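Local coordinates for protein undecaprenyl Pyrophosphate Synthase (Helicobacter pylori, PDB 2D2R) that probably condenses isopentenyl diphosphate with an allylic pyrophosphate to build undecaprenyl pyrophosphate, working as a magnesium-dependent homodimer, at residues K88-D93 with Q137-N142; L141-K146 with L203-Y208. All blocks are in the same frame, centred on the assembly; numbering follows the deposited sequence.

How the interactions relate
Both contacts are buried, and they follow one another along the chain: strand 136-140 supplies one side of interaction 1, and the turn after it leads into helix 145-158, whose first residues enter interaction 2. L141 and N142 belong to both, yet the contact centres lie about 18 Å apart, on opposite sides of the chain's centre. Interaction 1 is hydrophobic helix-on-sheet packing, with a single water joining the polar groups at its margin. Interaction 2 joins a helix start to the loop between strands 188-191 and 210-213, and there a direct hydrogen bond is joined by close packing of the same two residues. Only interaction 2 is reached by the second subunit; no other chain touches interaction 1.

Interaction 1: K88-D93 with Q137-N142; sequences KKYLKD and QVLALN
L139 meets Y90 and L91 of helix 80-100 through a single methyl, CD1. This carbon lies 4.4 Å from CE2 of Y90 and also 4.4 Å from CD2 of L91, so one branched side chain of the strand bridges two successive residues of the helix. Such distances mark light hydrophobic packing. The backbones stay well apart, with 10.8 Å between the CA atoms of L91 and L139, and long side chains are needed to span the gap. Leucine suits all this: its CB points from the strand toward the helix, and its extended outer torsion (chi2 -174°) carries CD1 onward. L91 starts less directly, but the end of its side chain turns nearer, and the residue also packs on I122 of helix 116-129.

Y90 works in two ways. Its ring, which L139 CD1 approaches obliquely, offers carbon to the leucine and also touches V45 and L48 of helix 37-56. CG stands anti to the backbone N (chi1 175°), sending the ring out from the helix so that OH arrives near Q137. A water bridges the two residues, 2.9 Å from Y90 OH and 3.1 Å from Q137 NE2, whose N-H it accepts. The other end of the Q137 amide, OE1, bonds to Y98 OH, about two turns further along the same helix, so both ends of this buried polar group have partners.

The strand itself is held from both edges: V138 bonds through its backbone to L63 and L65, while Q137 and L139 bond to R106. Through L139, L91 and Y90, helix 80-100 packs by aliphatic and aromatic side chains on a parallel sheet, as expected of the alpha/beta core of a cis-prenyltransferase.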
# COMPACT_ATOMS: atom_id res chain seq x y z
N LYS A 88 16.06 -22.91 -6.57
CA LYS A 88 17.50 -22.95 -6.81
C LYS A 88 17.80 -23.45 -8.20
O LYS A 88 18.70 -22.94 -8.86
CB LYS A 88 18.17 -23.86 -5.77
CG LYS A 88 18.30 -25.33 -6.16
CD LYS A 88 19.70 -25.62 -6.71
CE LYS A 88 20.77 -25.25 -5.67
NZ LYS A 88 22.13 -25.75 -6.05
N LYS A 89 17.05 -24.45 -8.65
CA LYS A 89 17.28 -24.98 -9.98
C LYS A 89 17.05 -23.80 -10.86
O LYS A 89 17.91 -23.40 -11.65
CB LYS A 89 16.27 -26.07 -10.34
CG LYS A 89 16.72 -26.95 -11.52
CD LYS A 89 15.70 -28.02 -11.87
CE LYS A 89 14.56 -27.43 -12.70
NZ LYS A 89 15.04 -26.84 -13.99
N TYR A 90 15.87 -23.21 -10.68
CA TYR A 90 15.45 -22.05 -11.44
C TYR A 90 16.54 -21.00 -11.53
O TYR A 90 16.83 -20.47 -12.59
CB TYR A 90 14.21 -21.42 -10.82
CG TYR A 90 13.83 -20.15 -11.52
CD1 TYR A 90 13.21 -20.19 -12.78
CD2 TYR A 90 14.17 -18.89 -11.00
CE1 TYR A 90 12.96 -19.02 -13.51
CE2 TYR A 90 13.91 -17.72 -11.72
CZ TYR A 90 13.31 -17.80 -12.98
OH TYR A 90 13.12 -16.68 -13.75
N LEU A 91 17.17 -20.71 -10.40
CA LEU A 91 18.20 -19.68 -10.39
C LEU A 91 19.51 -20.14 -11.00
O LEU A 91 20.15 -19.39 -11.73
CB LEU A 91 18.40 -19.15 -8.96
CG LEU A 91 17.22 -18.34 -8.38
CD1 LEU A 91 17.41 -18.16 -6.88
CD2 LEU A 91 17.08 -17.01 -9.09
N LYS A 92 19.93 -21.36 -10.72
CA LYS A 92 21.16 -21.83 -11.32
C LYS A 92 20.92 -21.93 -12.83
O LYS A 92 21.79 -21.59 -13.61
CB LYS A 92 21.62 -23.15 -10.69
CG LYS A 92 22.26 -22.93 -9.32
CD LYS A 92 22.32 -24.22 -8.49
CE LYS A 92 23.25 -25.27 -9.11
NZ LYS A 92 23.34 -26.52 -8.28
N ASP A 93 19.74 -22.37 -13.23
CA ASP A 93 19.44 -22.44 -14.66
C ASP A 93 19.65 -21.08 -15.35
O ASP A 93 20.61 -20.90 -16.11
CB ASP A 93 18.00 -22.89 -14.90
CG ASP A 93 17.83 -24.39 -14.73
OD1 ASP A 93 18.82 -25.11 -14.94
OD2 ASP A 93 16.70 -24.84 -14.40
N GLN A 137 17.02 -6.42 -11.27
CA GLN A 137 15.80 -7.22 -11.19
C GLN A 137 15.83 -7.71 -9.76
O GLN A 137 16.82 -8.29 -9.32
CB GLN A 137 15.79 -8.42 -12.15
CG GLN A 137 14.46 -9.21 -12.09
CD GLN A 137 14.62 -10.71 -12.24
OE1 GLN A 137 15.28 -11.38 -11.44
NE2 GLN A 137 14.01 -11.25 -13.29
N VAL A 138 14.74 -7.46 -9.04
CA VAL A 138 14.60 -7.87 -7.67
C VAL A 138 13.51 -8.92 -7.59
O VAL A 138 12.43 -8.73 -8.17
CB VAL A 138 14.20 -6.66 -6.76
CG1 VAL A 138 14.24 -7.09 -5.28
CG2 VAL A 138 15.14 -5.46 -7.04
N LEU A 139 13.81 -10.05 -6.93
CA LEU A 139 12.78 -11.07 -6.75
C LEU A 139 12.42 -11.13 -5.27
O LEU A 139 13.29 -11.25 -4.38
CB LEU A 139 13.20 -12.49 -7.24
CG LEU A 139 13.39 -12.72 -8.77
CD1 LEU A 139 13.67 -14.24 -9.04
CD2 LEU A 139 12.20 -12.26 -9.55
N ALA A 140 11.12 -11.00 -5.02
CA ALA A 140 10.59 -11.08 -3.68
C ALA A 140 10.37 -12.56 -3.39
O ALA A 140 9.53 -13.18 -4.00
CB ALA A 140 9.25 -10.34 -3.62
N LEU A 141 11.15 -13.10 -2.46
CA LEU A 141 11.09 -14.50 -2.10
C LEU A 141 10.78 -14.70 -0.65
O LEU A 141 11.49 -14.23 0.23
CB LEU A 141 12.45 -15.14 -2.44
CG LEU A 141 12.83 -15.00 -3.91
CD1 LEU A 141 14.35 -15.32 -4.09
CD2 LEU A 141 11.99 -15.98 -4.77
N ASN A 142 9.71 -15.44 -0.38
CA ASN A 142 9.25 -15.64 1.01
C ASN A 142 9.14 -14.21 1.57
O ASN A 142 9.57 -13.92 2.68
CB ASN A 142 10.25 -16.42 1.85
CG ASN A 142 9.75 -16.74 3.21
OD1 ASN A 142 8.52 -16.91 3.42
ND2 ASN A 142 10.66 -16.84 4.17
O HOH W 1 14.65 -14.24 -13.87

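Interaction 2: L141-K146 with L203-Y208; sequences LNYGSK and LWQSSY
S145 opens helix 145-158, directly after its N-cap residue G144, and meets L203 in the loop that leads to the last strand of the cis-prenyltransferase fold. One hydrogen bond crosses the contact: L203 N donates to S145 OG over 3.1 Å, with a moderately bent N-H...O angle of 151°. Serine suits this place, being short enough to let the loop come close; its OG stands anti to the backbone N (chi1 -167°), which directs it at the loop. N200 adds to the junction through a backbone bond with S145.

Close van der Waals contact accompanies that bond. The branch of L203 lies against the serine: CG is a tight 3.5 Å from S145 CB, with CD1 alongside. L203 also touches L198, probably a substrate-binding residue.

Y143 and Q205 have their strongest polar partners outside the contact. Y143 OH bonds to E148, and Q205 NE2 to T180 and E148. At the dimer interface, K146 makes a cation-pi contact with W204 of the second subunit, and W204 meets K146 of that subunit in return. Within the contact, Y143 OH and Q205 OE1 remain 4.1 Å apart, their ring and amide planes inclined by 55°.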
# COMPACT_ATOMS: atom_id res chain seq x y z
N LEU A 141 11.15 -13.10 -2.46
CA LEU A 141 11.09 -14.50 -2.10
C LEU A 141 10.78 -14.70 -0.65
O LEU A 141 11.49 -14.23 0.23
CB LEU A 141 12.45 -15.14 -2.44
CG LEU A 141 12.83 -15.00 -3.91
CD1 LEU A 141 14.35 -15.32 -4.09
CD2 LEU A 141 11.99 -15.98 -4.77
N ASN A 142 9.71 -15.44 -0.38
CA ASN A 142 9.25 -15.64 1.01
C ASN A 142 9.14 -14.21 1.57
O ASN A 142 9.57 -13.92 2.68
CB ASN A 142 10.25 -16.42 1.85
CG ASN A 142 9.75 -16.74 3.21
OD1 ASN A 142 8.52 -16.91 3.42
ND2 ASN A 142 10.66 -16.84 4.17
N TYR A 143 8.55 -13.35 0.77
CA TYR A 143 8.42 -11.92 1.10
C TYR A 143 7.08 -11.46 1.62
O TYR A 143 6.02 -11.83 1.09
CB TYR A 143 8.73 -11.09 -0.15
CG TYR A 143 8.62 -9.59 0.11
CD1 TYR A 143 9.72 -8.85 0.59
CD2 TYR A 143 7.39 -8.95 -0.01
CE1 TYR A 143 9.56 -7.46 0.95
CE2 TYR A 143 7.23 -7.59 0.35
CZ TYR A 143 8.29 -6.85 0.82
OH TYR A 143 8.07 -5.51 1.20
N GLY A 144 7.14 -10.58 2.63
CA GLY A 144 5.92 -9.98 3.15
C GLY A 144 6.34 -8.61 3.64
O GLY A 144 7.36 -8.51 4.29
N SER A 145 5.56 -7.57 3.35
CA SER A 145 5.90 -6.22 3.78
C SER A 145 5.90 -6.03 5.27
O SER A 145 6.81 -5.44 5.84
CB SER A 145 4.94 -5.26 3.04
OG SER A 145 5.38 -3.96 3.15
N LYS A 146 4.86 -6.52 5.97
CA LYS A 146 4.89 -6.36 7.40
C LYS A 146 6.08 -7.06 7.99
O LYS A 146 6.69 -6.56 8.92
CB LYS A 146 3.62 -6.91 8.04
CG LYS A 146 2.45 -6.04 7.77
CD LYS A 146 1.23 -6.58 8.55
CE LYS A 146 0.02 -5.61 8.35
NZ LYS A 146 -1.10 -6.06 9.22
N LEU A 203 4.65 -2.24 0.71
CA LEU A 203 3.70 -1.21 1.21
C LEU A 203 4.42 0.14 1.41
O LEU A 203 3.99 1.19 0.92
CB LEU A 203 3.07 -1.72 2.48
CG LEU A 203 2.32 -3.06 2.37
CD1 LEU A 203 1.83 -3.57 3.76
CD2 LEU A 203 1.11 -2.85 1.52
N TRP A 204 5.55 0.08 2.09
CA TRP A 204 6.33 1.27 2.35
C TRP A 204 6.88 1.87 1.09
O TRP A 204 6.75 3.07 0.89
CB TRP A 204 7.46 0.91 3.31
CG TRP A 204 8.41 2.06 3.62
CD1 TRP A 204 9.41 2.58 2.79
CD2 TRP A 204 8.52 2.75 4.85
NE1 TRP A 204 10.11 3.55 3.46
CE2 TRP A 204 9.59 3.66 4.73
CE3 TRP A 204 7.81 2.69 6.07
CZ2 TRP A 204 9.97 4.51 5.78
CZ3 TRP A 204 8.19 3.51 7.09
CH2 TRP A 204 9.26 4.41 6.95
N GLN A 205 7.45 1.04 0.22
CA GLN A 205 8.08 1.54 -0.99
C GLN A 205 7.15 2.05 -2.07
O GLN A 205 7.58 2.75 -2.93
CB GLN A 205 9.02 0.45 -1.60
CG GLN A 205 10.04 -0.05 -0.53
CD GLN A 205 9.58 -1.23 0.36
OE1 GLN A 205 8.38 -1.43 0.62
NE2 GLN A 205 10.58 -2.00 0.90
N SER A 206 5.89 1.67 -2.00
CA SER A 206 4.90 2.06 -3.00
C SER A 206 3.98 3.16 -2.42
O SER A 206 2.91 3.36 -2.96
CB SER A 206 4.06 0.82 -3.39
OG SER A 206 4.91 -0.30 -3.76
N SER A 207 4.40 3.88 -1.38
CA SER A 207 3.50 4.88 -0.76
C SER A 207 2.96 5.91 -1.76
O SER A 207 1.86 6.48 -1.55
CB SER A 207 4.21 5.62 0.38
OG SER A 207 5.34 6.30 -0.15
N TYR A 208 3.72 6.16 -2.82
CA TYR A 208 3.26 7.12 -3.83
C TYR A 208 3.27 6.60 -5.25
O TYR A 208 3.15 7.35 -6.24
CB TYR A 208 4.04 8.44 -3.71
CG TYR A 208 3.66 9.28 -2.49
CD1 TYR A 208 2.53 10.13 -2.49
CD2 TYR A 208 4.46 9.26 -1.33
CE1 TYR A 208 2.21 10.93 -1.35
CE2 TYR A 208 4.15 10.05 -0.22
CZ TYR A 208 3.04 10.86 -0.24
OH TYR A 208 2.76 11.58 0.92